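Local structure of Myo-inositol dehydrogenase (Corynebacterium glutamicum, 3EUW) at residues C94-D99 / F171-I176; P129-I134 / L250-I255; E147-I152 / Q239-F244; V192-A197 / V213-R218. The protein probably oxidises myo-inositol to a keto-inositol with NAD+, as a tetrameric dehydrogenase of the Gfo/Idh/MocA family. One frame throughout, in Å; residues are numbered along the deposited sequence.

Interaction 1. Residues C94-D99 / F171-I176; sequences CEKPID and FRDMTI
K96 NZ donates a hydrogen bond to the backbone oxygen D173 O at 2.9 Å. The donor meets that carbonyl at 133° and is tilted 16° out of its plane. The same NZ stands 3.8 Å from D173 OD1, a long salt bridge. D173 has other polar partners: OD1 also bonds Y163 OH, and OD2 pairs with R231. The lysine chain bends at CD (chi2 -75°) and then runs extended, its line crossing the D173 side chain at about a right angle. Along the way CE presses on I176 CG2 at 3.3 Å, tighter than normal carbon contact, so the exact fit there is doubtful. P97, which follows a cis peptide bond, adds a looser apolar touch, CB to I176 CD1 at 4.2 Å. The helix widens here into a pi-type turn over 171-175, with a weak I176 N to F171 O bond. The sequence E95-K96-P97 matches the EKP motif known in this family, carried by the loop between strand 92-94 of the Rossmann domain and helix 102-112. It meets helix 169-185 of the C-terminal domain, while P97 O bonds H78 and I176 packs on A313 of helix 307-326.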
loop_
_atom_site.group_PDB
_atom_site.type_symbol
_atom_site.label_atom_id
_atom_site.label_comp_id
_atom_site.label_asym_id
_atom_site.label_seq_id
_atom_site.Cartn_x
_atom_site.Cartn_y
_atom_site.Cartn_z
ATOM N N CYS A 94 25.664 -16.820 -21.093
ATOM C CA CYS A 94 24.783 -16.807 -22.248
ATOM C C CYS A 94 23.321 -16.485 -21.955
ATOM O O CYS A 94 22.720 -17.051 -21.039
ATOM C CB CYS A 94 24.871 -18.167 -22.956
ATOM S SG CYS A 94 23.991 -18.264 -24.523
ATOM N N GLU A 95 22.751 -15.573 -22.739
ATOM C CA GLU A 95 21.341 -15.226 -22.580
ATOM C C GLU A 95 20.563 -16.470 -22.933
ATOM O O GLU A 95 20.972 -17.233 -23.804
ATOM C CB GLU A 95 20.919 -14.121 -23.547
ATOM C CG GLU A 95 21.335 -12.727 -23.147
ATOM C CD GLU A 95 20.707 -12.297 -21.851
ATOM O OE1 GLU A 95 19.482 -12.490 -21.706
ATOM O OE2 GLU A 95 21.432 -11.762 -20.982
ATOM N N LYS A 96 19.442 -16.679 -22.259
ATOM C CA LYS A 96 18.606 -17.840 -22.527
ATOM C C LYS A 96 18.045 -17.750 -23.957
ATOM O O LYS A 96 17.897 -16.664 -24.499
ATOM C CB LYS A 96 17.480 -17.890 -21.477
ATOM C CG LYS A 96 16.049 -17.928 -21.995
ATOM C CD LYS A 96 15.545 -16.600 -22.528
ATOM C CE LYS A 96 14.082 -16.732 -22.915
ATOM N NZ LYS A 96 13.603 -15.733 -23.898
ATOM N N PRO A 97 17.812 -18.897 -24.615
ATOM C CA PRO A 97 18.008 -20.266 -24.139
ATOM C C PRO A 97 19.302 -20.791 -24.774
ATOM O O PRO A 97 19.959 -20.080 -25.531
ATOM C CB PRO A 97 16.795 -20.982 -24.688
ATOM C CG PRO A 97 16.724 -20.384 -26.082
ATOM C CD PRO A 97 17.048 -18.898 -25.879
ATOM N N ILE A 98 19.672 -22.030 -24.467
ATOM C CA ILE A 98 20.866 -22.598 -25.063
ATOM C C ILE A 98 20.544 -22.713 -26.541
ATOM O O ILE A 98 21.372 -22.427 -27.408
ATOM C CB ILE A 98 21.179 -23.992 -24.483
ATOM C CG1 ILE A 98 21.537 -23.867 -22.995
ATOM C CG2 ILE A 98 22.315 -24.628 -25.256
ATOM C CD1 ILE A 98 21.706 -25.190 -22.288
ATOM N N ASP A 99 19.307 -23.117 -26.803
ATOM C CA ASP A 99 18.773 -23.269 -28.152
ATOM C C ASP A 99 17.287 -23.571 -27.977
ATOM O O ASP A 99 16.855 -23.950 -26.889
ATOM C CB ASP A 99 19.454 -24.433 -28.884
ATOM C CG ASP A 99 19.232 -24.383 -30.391
ATOM O OD1 ASP A 99 19.941 -23.616 -31.077
ATOM O OD2 ASP A 99 18.342 -25.103 -30.891
ATOM N N PHE A 171 5.758 -20.512 -24.432
ATOM C CA PHE A 171 6.426 -21.330 -23.414
ATOM C C PHE A 171 7.955 -21.304 -23.501
ATOM O O PHE A 171 8.628 -21.126 -22.488
ATOM C CB PHE A 171 5.945 -22.786 -23.490
ATOM C CG PHE A 171 4.480 -22.953 -23.209
ATOM C CD1 PHE A 171 3.968 -22.691 -21.941
ATOM C CD2 PHE A 171 3.612 -23.382 -24.208
ATOM C CE1 PHE A 171 2.623 -22.858 -21.676
ATOM C CE2 PHE A 171 2.267 -23.550 -23.947
ATOM C CZ PHE A 171 1.769 -23.291 -22.683
ATOM N N ARG A 172 8.506 -21.483 -24.697
ATOM C CA ARG A 172 9.959 -21.466 -24.865
ATOM C C ARG A 172 10.554 -20.053 -24.803
ATOM O O ARG A 172 11.699 -19.873 -24.396
ATOM C CB ARG A 172 10.361 -22.106 -26.204
ATOM C CG ARG A 172 9.930 -23.559 -26.395
ATOM C CD ARG A 172 10.607 -24.156 -27.622
ATOM N NE ARG A 172 10.137 -25.501 -27.959
ATOM C CZ ARG A 172 9.118 -25.762 -28.775
ATOM N NH1 ARG A 172 8.445 -24.775 -29.350
ATOM N NH2 ARG A 172 8.779 -27.019 -29.034
ATOM N N ASP A 173 9.766 -19.054 -25.187
ATOM C CA ASP A 173 10.224 -17.665 -25.214
ATOM C C ASP A 173 9.914 -16.819 -23.973
ATOM O O ASP A 173 10.734 -15.992 -23.562
ATOM C CB ASP A 173 9.644 -16.976 -26.456
ATOM C CG ASP A 173 10.104 -15.530 -26.601
ATOM O OD1 ASP A 173 11.304 -15.298 -26.877
ATOM O OD2 ASP A 173 9.260 -14.627 -26.443
HETATM N N MSE A 174 8.733 -17.012 -23.389
HETATM C CA MSE A 174 8.327 -16.253 -22.214
HETATM C C MSE A 174 8.275 -17.056 -20.911
HETATM O O MSE A 174 9.033 -16.789 -19.990
HETATM C CB MSE A 174 6.957 -15.639 -22.455
HETATM C CG MSE A 174 6.541 -14.679 -21.362
HETATM SE SE MSE A 174 4.747 -14.030 -21.725
HETATM C CE MSE A 174 4.480 -12.941 -20.073
ATOM N N THR A 175 7.372 -18.030 -20.836
ATOM C CA THR A 175 7.236 -18.842 -19.632
ATOM C C THR A 175 8.559 -19.443 -19.166
ATOM O O THR A 175 8.761 -19.661 -17.977
ATOM C CB THR A 175 6.228 -19.980 -19.864
ATOM O OG1 THR A 175 5.234 -19.536 -20.792
ATOM C CG2 THR A 175 5.536 -20.370 -18.559
ATOM N N ILE A 176 9.472 -19.702 -20.095
ATOM C CA ILE A 176 10.756 -20.291 -19.726
ATOM C C ILE A 176 11.405 -19.547 -18.550
ATOM O O ILE A 176 11.993 -20.174 -17.669
ATOM C CB ILE A 176 11.731 -20.345 -20.948
ATOM C CG1 ILE A 176 12.888 -21.308 -20.661
ATOM C CG2 ILE A 176 12.281 -18.971 -21.255
ATOM C CD1 ILE A 176 13.757 -21.601 -21.881
#

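Interaction 2. Residues P129-I134 / L250-I255; sequences PSFAAI and LAADNI
Helix 129-139 lies on strand 248-252, within this chain the outermost strand of the large mixed sheet of the C-terminal domain, and S130, F131 and I134 meet L250 and A252 where the two elements touch. The local axes run nearly antiparallel, at 169°, and approach to 8.6 Å. A252 is the focus: its methyl is touched by three residues of the helix. I134 CD1 is nearest, 3.5 Å from A252 CB. The F131 ring approaches obliquely, CE1 lying 3.9 Å from A252 CB. S130 adds its CB at 4.2 Å from A252 CB. One turn further along the helix, I134 CG2 rests 4.0 Å from L250 CB, and the two side chains run alongside in opposite senses. The branches of I134 divide the work. CG2 is anti to the backbone N and reaches L250, while CG1 is anti to the carbonyl carbon and carries CD1 to A252, 3.7 Å from A252 N. The hydroxyl of S130 takes no part in this packing; OG bonds T259 N of the second subunit. A ladder with that subunit also pairs L250, A251 and A252, so the sheet continues across the interface, and D253 OD2 makes a salt bridge to R261 of the same neighbour. No hydrogen bond joins helix and strand. The contact is apolar, centred on the A252 methyl, while the polar groups S130 OG and D253 bond the second subunit.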
loop_
_atom_site.group_PDB
_atom_site.type_symbol
_atom_site.label_atom_id
_atom_site.label_comp_id
_atom_site.label_asym_id
_atom_site.label_seq_id
_atom_site.Cartn_x
_atom_site.Cartn_y
_atom_site.Cartn_z
ATOM N N PRO A 129 16.953 -8.208 -6.667
ATOM C CA PRO A 129 16.999 -8.115 -5.200
ATOM C C PRO A 129 15.749 -8.666 -4.506
ATOM O O PRO A 129 15.859 -9.492 -3.593
ATOM C CB PRO A 129 17.208 -6.612 -4.945
ATOM C CG PRO A 129 18.033 -6.190 -6.132
ATOM C CD PRO A 129 17.385 -6.948 -7.300
ATOM N N SER A 130 14.569 -8.228 -4.951
ATOM C CA SER A 130 13.312 -8.686 -4.351
ATOM C C SER A 130 13.135 -10.198 -4.488
ATOM O O SER A 130 12.978 -10.897 -3.497
ATOM C CB SER A 130 12.113 -7.962 -4.981
ATOM O OG SER A 130 12.227 -6.553 -4.839
ATOM N N PHE A 131 13.167 -10.706 -5.715
ATOM C CA PHE A 131 13.014 -12.144 -5.913
ATOM C C PHE A 131 14.121 -12.952 -5.200
ATOM O O PHE A 131 13.856 -14.011 -4.631
ATOM C CB PHE A 131 13.025 -12.493 -7.401
ATOM C CG PHE A 131 11.896 -11.884 -8.194
ATOM C CD1 PHE A 131 10.662 -11.617 -7.606
ATOM C CD2 PHE A 131 12.079 -11.578 -9.539
ATOM C CE1 PHE A 131 9.627 -11.043 -8.345
ATOM C CE2 PHE A 131 11.064 -11.008 -10.291
ATOM C CZ PHE A 131 9.829 -10.735 -9.698
ATOM N N ALA A 132 15.354 -12.455 -5.228
ATOM C CA ALA A 132 16.459 -13.174 -4.592
ATOM C C ALA A 132 16.265 -13.192 -3.078
ATOM O O ALA A 132 16.519 -14.204 -2.421
ATOM C CB ALA A 132 17.796 -12.524 -4.956
ATOM N N ALA A 133 15.803 -12.073 -2.530
ATOM C CA ALA A 133 15.555 -11.976 -1.095
ATOM C C ALA A 133 14.514 -13.028 -0.683
ATOM O O ALA A 133 14.711 -13.779 0.280
ATOM C CB ALA A 133 15.062 -10.581 -0.746
ATOM N N ILE A 134 13.412 -13.080 -1.424
ATOM C CA ILE A 134 12.357 -14.042 -1.147
ATOM C C ILE A 134 12.886 -15.472 -1.169
ATOM O O ILE A 134 12.533 -16.279 -0.319
ATOM C CB ILE A 134 11.209 -13.918 -2.173
ATOM C CG1 ILE A 134 10.564 -12.539 -2.056
ATOM C CG2 ILE A 134 10.168 -15.024 -1.941
ATOM C CD1 ILE A 134 9.423 -12.305 -3.053
ATOM N N LEU A 250 5.450 -14.649 1.497
ATOM C CA LEU A 250 6.381 -13.613 1.091
ATOM C C LEU A 250 5.992 -13.298 -0.338
ATOM O O LEU A 250 5.918 -14.191 -1.173
ATOM C CB LEU A 250 7.821 -14.128 1.143
ATOM C CG LEU A 250 8.402 -14.274 2.552
ATOM C CD1 LEU A 250 9.735 -14.978 2.497
ATOM C CD2 LEU A 250 8.559 -12.887 3.190
ATOM N N ALA A 251 5.715 -12.036 -0.621
ATOM C CA ALA A 251 5.337 -11.664 -1.969
ATOM C C ALA A 251 6.100 -10.413 -2.373
ATOM O O ALA A 251 6.460 -9.605 -1.516
ATOM C CB ALA A 251 3.825 -11.420 -2.047
ATOM N N ALA A 252 6.355 -10.280 -3.672
ATOM C CA ALA A 252 7.060 -9.138 -4.216
ATOM C C ALA A 252 6.125 -8.341 -5.111
ATOM O O ALA A 252 5.473 -8.894 -5.991
ATOM C CB ALA A 252 8.288 -9.590 -5.016
ATOM N N ASP A 253 6.062 -7.035 -4.864
ATOM C CA ASP A 253 5.224 -6.138 -5.642
ATOM C C ASP A 253 5.994 -5.728 -6.879
ATOM O O ASP A 253 7.174 -6.064 -7.040
ATOM C CB ASP A 253 4.898 -4.853 -4.860
ATOM C CG ASP A 253 4.009 -5.092 -3.655
ATOM O OD1 ASP A 253 2.973 -5.781 -3.789
ATOM O OD2 ASP A 253 4.342 -4.565 -2.566
ATOM N N ASN A 254 5.322 -4.975 -7.741
ATOM C CA ASN A 254 5.937 -4.459 -8.946
ATOM C C ASN A 254 6.697 -3.201 -8.566
ATOM O O ASN A 254 6.533 -2.686 -7.462
ATOM C CB ASN A 254 4.872 -4.139 -9.988
ATOM C CG ASN A 254 4.446 -5.369 -10.770
ATOM O OD1 ASN A 254 5.287 -6.059 -11.349
ATOM N ND2 ASN A 254 3.142 -5.647 -10.795
ATOM N N ILE A 255 7.529 -2.711 -9.477
ATOM C CA ILE A 255 8.316 -1.517 -9.221
ATOM C C ILE A 255 7.917 -0.372 -10.138
ATOM O O ILE A 255 7.657 -0.565 -11.328
ATOM C CB ILE A 255 9.835 -1.805 -9.389
ATOM C CG1 ILE A 255 10.259 -2.926 -8.428
ATOM C CG2 ILE A 255 10.643 -0.540 -9.120
ATOM C CD1 ILE A 255 11.762 -3.244 -8.457
#

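Interaction 3. Residues E147-I152 / Q239-F244; sequences EQLVII and QRLEAF
E147 and Q148 both face F244, and both of their amides bond the one acceptor F244 O, E147 N at 2.9 Å and Q148 N at 3.1 Å, each in the carbonyl plane. That doubling is a classic beta bulge. Past it the antiparallel ladder is regular. F244 N returns a 2.8 Å bond to Q148 O, V150 and E242 exchange a pair of bonds, and so do I152 and R240, where I152 N meets R240 O at 3.0 Å. The outward backbone groups also have partners: L149 and I151 bond strand 224-230, L241 and A243 bond strand 248-252. The polar side chains on the face of Q148, V150, I152, R240, E242 and F244 find partners in the third subunit. E242 OE2 pairs with R154 there, and E242 OE1 and R240 NH1 form reciprocal salt bridges with their counterparts. Q148 OE1 accepts from that R154, and E147 OE1 from H232, although E147 OE1 also lies 3.6 Å from F244 CE2. R240 NE pairs with D238 of its own chain. The chain of R240 bends at NE (chi3 -75°), and I152 CD1 lies over one face of the guanidinium, 3.8 Å from NH2. On the reverse side L149 CD1 meets L241 CD2 at 3.9 Å, with F185 and M181 of helix 169-185 near by; L241 and A243 also touch I134 of helix 129-139. One apolar face under helices and one mixed face, with charged and amide groups among V150, I152 and F244, against another subunit fit the open-faced sheet of the Gfo/Idh/MocA C-terminal domain.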
loop_
_atom_site.group_PDB
_atom_site.type_symbol
_atom_site.label_atom_id
_atom_site.label_comp_id
_atom_site.label_asym_id
_atom_site.label_seq_id
_atom_site.Cartn_x
_atom_site.Cartn_y
_atom_site.Cartn_z
ATOM N N GLU A 147 4.859 -24.259 0.171
ATOM C CA GLU A 147 3.751 -25.070 -0.303
ATOM C C GLU A 147 3.202 -24.634 -1.663
ATOM O O GLU A 147 2.787 -25.469 -2.472
ATOM C CB GLU A 147 2.634 -25.075 0.743
ATOM C CG GLU A 147 3.093 -25.631 2.096
ATOM C CD GLU A 147 2.046 -25.489 3.190
ATOM O OE1 GLU A 147 1.033 -24.785 2.974
ATOM O OE2 GLU A 147 2.242 -26.074 4.274
ATOM N N GLN A 148 3.206 -23.329 -1.913
ATOM C CA GLN A 148 2.703 -22.794 -3.170
ATOM C C GLN A 148 3.586 -21.649 -3.632
ATOM O O GLN A 148 4.125 -20.898 -2.811
ATOM C CB GLN A 148 1.278 -22.272 -2.998
ATOM C CG GLN A 148 0.354 -23.218 -2.296
ATOM C CD GLN A 148 -1.074 -22.715 -2.263
ATOM O OE1 GLN A 148 -1.329 -21.519 -2.087
ATOM N NE2 GLN A 148 -2.017 -23.632 -2.414
ATOM N N LEU A 149 3.719 -21.514 -4.947
ATOM C CA LEU A 149 4.518 -20.456 -5.547
ATOM C C LEU A 149 3.665 -19.927 -6.699
ATOM O O LEU A 149 3.390 -20.648 -7.655
ATOM C CB LEU A 149 5.845 -21.022 -6.055
ATOM C CG LEU A 149 6.890 -20.013 -6.539
ATOM C CD1 LEU A 149 7.290 -19.072 -5.405
ATOM C CD2 LEU A 149 8.105 -20.762 -7.046
ATOM N N VAL A 150 3.229 -18.675 -6.593
ATOM C CA VAL A 150 2.379 -18.085 -7.613
ATOM C C VAL A 150 3.125 -16.992 -8.341
ATOM O O VAL A 150 3.581 -16.026 -7.739
ATOM C CB VAL A 150 1.104 -17.514 -6.992
ATOM C CG1 VAL A 150 0.196 -16.971 -8.081
ATOM C CG2 VAL A 150 0.395 -18.601 -6.187
ATOM N N ILE A 151 3.256 -17.164 -9.650
ATOM C CA ILE A 151 3.985 -16.214 -10.470
ATOM C C ILE A 151 3.088 -15.613 -11.530
ATOM O O ILE A 151 2.363 -16.323 -12.222
ATOM C CB ILE A 151 5.192 -16.912 -11.133
ATOM C CG1 ILE A 151 6.053 -17.563 -10.039
ATOM C CG2 ILE A 151 6.012 -15.909 -11.935
ATOM C CD1 ILE A 151 7.248 -18.380 -10.545
ATOM N N ILE A 152 3.120 -14.291 -11.638
ATOM C CA ILE A 152 2.307 -13.603 -12.626
ATOM C C ILE A 152 3.186 -12.683 -13.438
ATOM O O ILE A 152 3.683 -11.661 -12.944
ATOM C CB ILE A 152 1.182 -12.785 -11.968
ATOM C CG1 ILE A 152 0.256 -13.727 -11.189
ATOM C CG2 ILE A 152 0.409 -12.004 -13.039
ATOM C CD1 ILE A 152 -0.878 -13.037 -10.440
ATOM N N GLN A 239 5.404 -8.200 -13.088
ATOM C CA GLN A 239 6.308 -9.255 -12.642
ATOM C C GLN A 239 6.138 -9.500 -11.154
ATOM O O GLN A 239 6.962 -9.055 -10.356
ATOM C CB GLN A 239 7.765 -8.854 -12.907
ATOM C CG GLN A 239 8.120 -8.602 -14.370
ATOM C CD GLN A 239 8.251 -9.882 -15.175
ATOM O OE1 GLN A 239 7.303 -10.324 -15.825
ATOM N NE2 GLN A 239 9.430 -10.496 -15.122
ATOM N N ARG A 240 5.077 -10.202 -10.782
ATOM C CA ARG A 240 4.816 -10.479 -9.386
ATOM C C ARG A 240 5.117 -11.924 -9.036
ATOM O O ARG A 240 5.053 -12.819 -9.890
ATOM C CB ARG A 240 3.359 -10.146 -9.048
ATOM C CG ARG A 240 3.065 -8.652 -8.983
ATOM C CD ARG A 240 1.574 -8.404 -8.769
ATOM N NE ARG A 240 0.808 -8.653 -9.984
ATOM C CZ ARG A 240 -0.413 -9.188 -10.015
ATOM N NH1 ARG A 240 -1.009 -9.553 -8.886
ATOM N NH2 ARG A 240 -1.055 -9.326 -11.174
ATOM N N LEU A 241 5.456 -12.144 -7.775
ATOM C CA LEU A 241 5.763 -13.474 -7.302
ATOM C C LEU A 241 5.320 -13.592 -5.855
ATOM O O LEU A 241 5.549 -12.693 -5.045
ATOM C CB LEU A 241 7.263 -13.756 -7.421
ATOM C CG LEU A 241 7.699 -15.166 -7.012
ATOM C CD1 LEU A 241 8.991 -15.531 -7.722
ATOM C CD2 LEU A 241 7.859 -15.246 -5.508
ATOM N N GLU A 242 4.694 -14.715 -5.539
ATOM C CA GLU A 242 4.205 -14.962 -4.200
ATOM C C GLU A 242 4.609 -16.367 -3.755
ATOM O O GLU A 242 4.365 -17.341 -4.466
ATOM C CB GLU A 242 2.679 -14.827 -4.206
ATOM C CG GLU A 242 1.994 -15.122 -2.894
ATOM C CD GLU A 242 0.471 -15.155 -3.024
ATOM O OE1 GLU A 242 -0.101 -14.318 -3.757
ATOM O OE2 GLU A 242 -0.160 -16.012 -2.387
ATOM N N ALA A 243 5.238 -16.461 -2.589
ATOM C CA ALA A 243 5.630 -17.744 -2.016
ATOM C C ALA A 243 4.803 -17.941 -0.738
ATOM O O ALA A 243 4.865 -17.134 0.195
ATOM C CB ALA A 243 7.115 -17.750 -1.685
ATOM N N PHE A 244 4.012 -19.004 -0.705
ATOM C CA PHE A 244 3.175 -19.278 0.459
ATOM C C PHE A 244 3.659 -20.539 1.166
ATOM O O PHE A 244 3.822 -21.588 0.534
ATOM C CB PHE A 244 1.717 -19.468 0.026
ATOM C CG PHE A 244 0.794 -19.853 1.153
ATOM C CD1 PHE A 244 0.293 -18.885 2.023
ATOM C CD2 PHE A 244 0.443 -21.182 1.363
ATOM C CE1 PHE A 244 -0.548 -19.238 3.085
ATOM C CE2 PHE A 244 -0.402 -21.540 2.433
ATOM C CZ PHE A 244 -0.894 -20.561 3.289
#

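Interaction 4. Residues V192-A197 / V213-R218; sequences VTATGA and VIVTLR
T193 with T216, and T195 with I214, are the two hydrogen-bonded pairs of this antiparallel ladder, whose strands lie at 172° to each other. T216 N reaches T193 O at 2.8 Å, whereas the return bond from T193 N to T216 O is bent, 140° at the hydrogen. T195 N approaches I214 O nearly along the C=O axis, and I214 N bonds T195 O. Water gives both strand-213-218 acceptors a second donor. Water 1 donates to T216 O at 2.7 Å and bonds T193 OG1 at 2.6 Å; water 2 does likewise for I214 O and T195 OG1, the latter at 2.7 Å. Both threonines keep OG1 anti to the carbonyl carbon (chi1 -51° for T193), which sets the hydroxyl beside its own backbone N. T193 OG1 also bonds T329 OG1, and T216 OG1 bonds N226. The other face is apolar. V192 CG2 meets L217 CD2 at 3.6 Å, the two side chains aligned in one sense; A194 CB meets V215 CG2 at 3.9 Å; and V213 CG1 sits 3.8 Å from the bare CA of G196. Helices 169-185 and 307-326 cover this side, while I214 and T216 pack against T216 and I214 of the third subunit. The pairing thus separates two chemistries: waters bonded to threonine hydroxyls give T216 O and I214 O a second donor near the subunit interface, while methyl groups pack between the strands beneath the helices.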
loop_
_atom_site.group_PDB
_atom_site.type_symbol
_atom_site.label_atom_id
_atom_site.label_comp_id
_atom_site.label_asym_id
_atom_site.label_seq_id
_atom_site.Cartn_x
_atom_site.Cartn_y
_atom_site.Cartn_z
ATOM N N VAL A 192 3.881 -31.643 -15.046
ATOM C CA VAL A 192 3.624 -30.379 -15.700
ATOM C C VAL A 192 2.241 -30.312 -16.336
ATOM O O VAL A 192 1.852 -31.193 -17.096
ATOM C CB VAL A 192 4.676 -30.112 -16.788
ATOM C CG1 VAL A 192 4.324 -28.863 -17.570
ATOM C CG2 VAL A 192 6.047 -29.959 -16.142
ATOM N N THR A 193 1.504 -29.256 -16.008
ATOM C CA THR A 193 0.170 -29.050 -16.560
ATOM C C THR A 193 0.107 -27.637 -17.132
ATOM O O THR A 193 0.523 -26.685 -16.479
ATOM C CB THR A 193 -0.906 -29.218 -15.482
ATOM O OG1 THR A 193 -0.693 -30.456 -14.800
ATOM C CG2 THR A 193 -2.289 -29.252 -16.100
ATOM N N ALA A 194 -0.401 -27.497 -18.350
ATOM C CA ALA A 194 -0.476 -26.178 -18.965
ATOM C C ALA A 194 -1.731 -26.000 -19.793
ATOM O O ALA A 194 -2.206 -26.939 -20.429
ATOM C CB ALA A 194 0.767 -25.926 -19.840
ATOM N N THR A 195 -2.244 -24.773 -19.796
ATOM C CA THR A 195 -3.445 -24.424 -20.537
ATOM C C THR A 195 -3.173 -23.154 -21.350
ATOM O O THR A 195 -2.741 -22.141 -20.800
ATOM C CB THR A 195 -4.601 -24.156 -19.567
ATOM O OG1 THR A 195 -4.741 -25.274 -18.686
ATOM C CG2 THR A 195 -5.899 -23.945 -20.324
ATOM N N GLY A 196 -3.424 -23.208 -22.653
ATOM C CA GLY A 196 -3.191 -22.040 -23.486
ATOM C C GLY A 196 -4.480 -21.540 -24.096
ATOM O O GLY A 196 -5.409 -22.314 -24.308
ATOM N N ALA A 197 -4.535 -20.246 -24.383
ATOM C CA ALA A 197 -5.720 -19.640 -24.979
ATOM C C ALA A 197 -5.331 -18.518 -25.956
ATOM O O ALA A 197 -4.160 -18.148 -26.058
ATOM C CB ALA A 197 -6.642 -19.099 -23.883
ATOM N N VAL A 213 -1.323 -17.962 -21.139
ATOM C CA VAL A 213 -1.299 -19.327 -20.625
ATOM C C VAL A 213 -1.283 -19.397 -19.093
ATOM O O VAL A 213 -0.956 -18.427 -18.420
ATOM C CB VAL A 213 -0.046 -20.103 -21.133
ATOM C CG1 VAL A 213 0.008 -20.110 -22.653
ATOM C CG2 VAL A 213 1.226 -19.475 -20.565
ATOM N N ILE A 214 -1.665 -20.548 -18.556
ATOM C CA ILE A 214 -1.618 -20.797 -17.116
ATOM C C ILE A 214 -0.889 -22.122 -16.982
ATOM O O ILE A 214 -1.211 -23.082 -17.678
ATOM C CB ILE A 214 -3.004 -20.985 -16.456
ATOM C CG1 ILE A 214 -3.647 -19.645 -16.087
ATOM C CG2 ILE A 214 -2.825 -21.756 -15.134
ATOM C CD1 ILE A 214 -3.811 -18.689 -17.188
ATOM N N VAL A 215 0.088 -22.178 -16.094
ATOM C CA VAL A 215 0.840 -23.404 -15.870
ATOM C C VAL A 215 0.801 -23.805 -14.396
ATOM O O VAL A 215 0.855 -22.952 -13.507
ATOM C CB VAL A 215 2.316 -23.231 -16.288
ATOM C CG1 VAL A 215 3.127 -24.449 -15.864
ATOM C CG2 VAL A 215 2.415 -23.025 -17.807
ATOM N N THR A 216 0.681 -25.099 -14.138
ATOM C CA THR A 216 0.704 -25.604 -12.775
ATOM C C THR A 216 1.689 -26.782 -12.709
ATOM O O THR A 216 1.494 -27.804 -13.361
ATOM C CB THR A 216 -0.700 -26.051 -12.307
ATOM O OG1 THR A 216 -1.589 -24.931 -12.330
ATOM C CG2 THR A 216 -0.647 -26.567 -10.898
ATOM N N LEU A 217 2.756 -26.615 -11.934
ATOM C CA LEU A 217 3.779 -27.655 -11.792
ATOM C C LEU A 217 3.672 -28.333 -10.428
ATOM O O LEU A 217 3.344 -27.683 -9.434
ATOM C CB LEU A 217 5.183 -27.050 -11.904
ATOM C CG LEU A 217 5.514 -26.100 -13.055
ATOM C CD1 LEU A 217 6.858 -25.441 -12.792
ATOM C CD2 LEU A 217 5.533 -26.859 -14.373
ATOM N N ARG A 218 3.940 -29.635 -10.387
ATOM C CA ARG A 218 3.925 -30.361 -9.121
ATOM C C ARG A 218 5.370 -30.639 -8.716
ATOM O O ARG A 218 6.143 -31.191 -9.500
ATOM C CB ARG A 218 3.175 -31.689 -9.239
ATOM C CG ARG A 218 3.298 -32.577 -7.989
ATOM C CD ARG A 218 2.422 -33.831 -8.097
ATOM N NE ARG A 218 1.072 -33.465 -8.485
ATOM C CZ ARG A 218 -0.010 -33.714 -7.769
ATOM N NH1 ARG A 218 0.096 -34.342 -6.603
ATOM N NH2 ARG A 218 -1.199 -33.338 -8.227
HETATM O O HOH W 1 1.105 -30.423 -12.895
HETATM O O HOH W 2 -2.998 -25.196 -16.645
#

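Interactions 2, 3 and 4 all belong to the large sheet of the C-terminal domain and are buried; interaction 1 is only partly buried and joins that domain to the Rossmann domain through a lysine. Interactions 2 and 3 share neighbouring strands, L250 O bonding A243 N at 2.8 Å, whereas interaction 4 lies across the sheet, its centre about 14 Å from that of interaction 3. Helix 169-185 connects interactions 1 and 4: F171 CZ packs on V213 CG1 at 3.6 Å. Chemistry follows place. Interaction 2 is apolar beside the second subunit, and interactions 3 and 4 are backbone ladders whose mixed faces meet the third subunit.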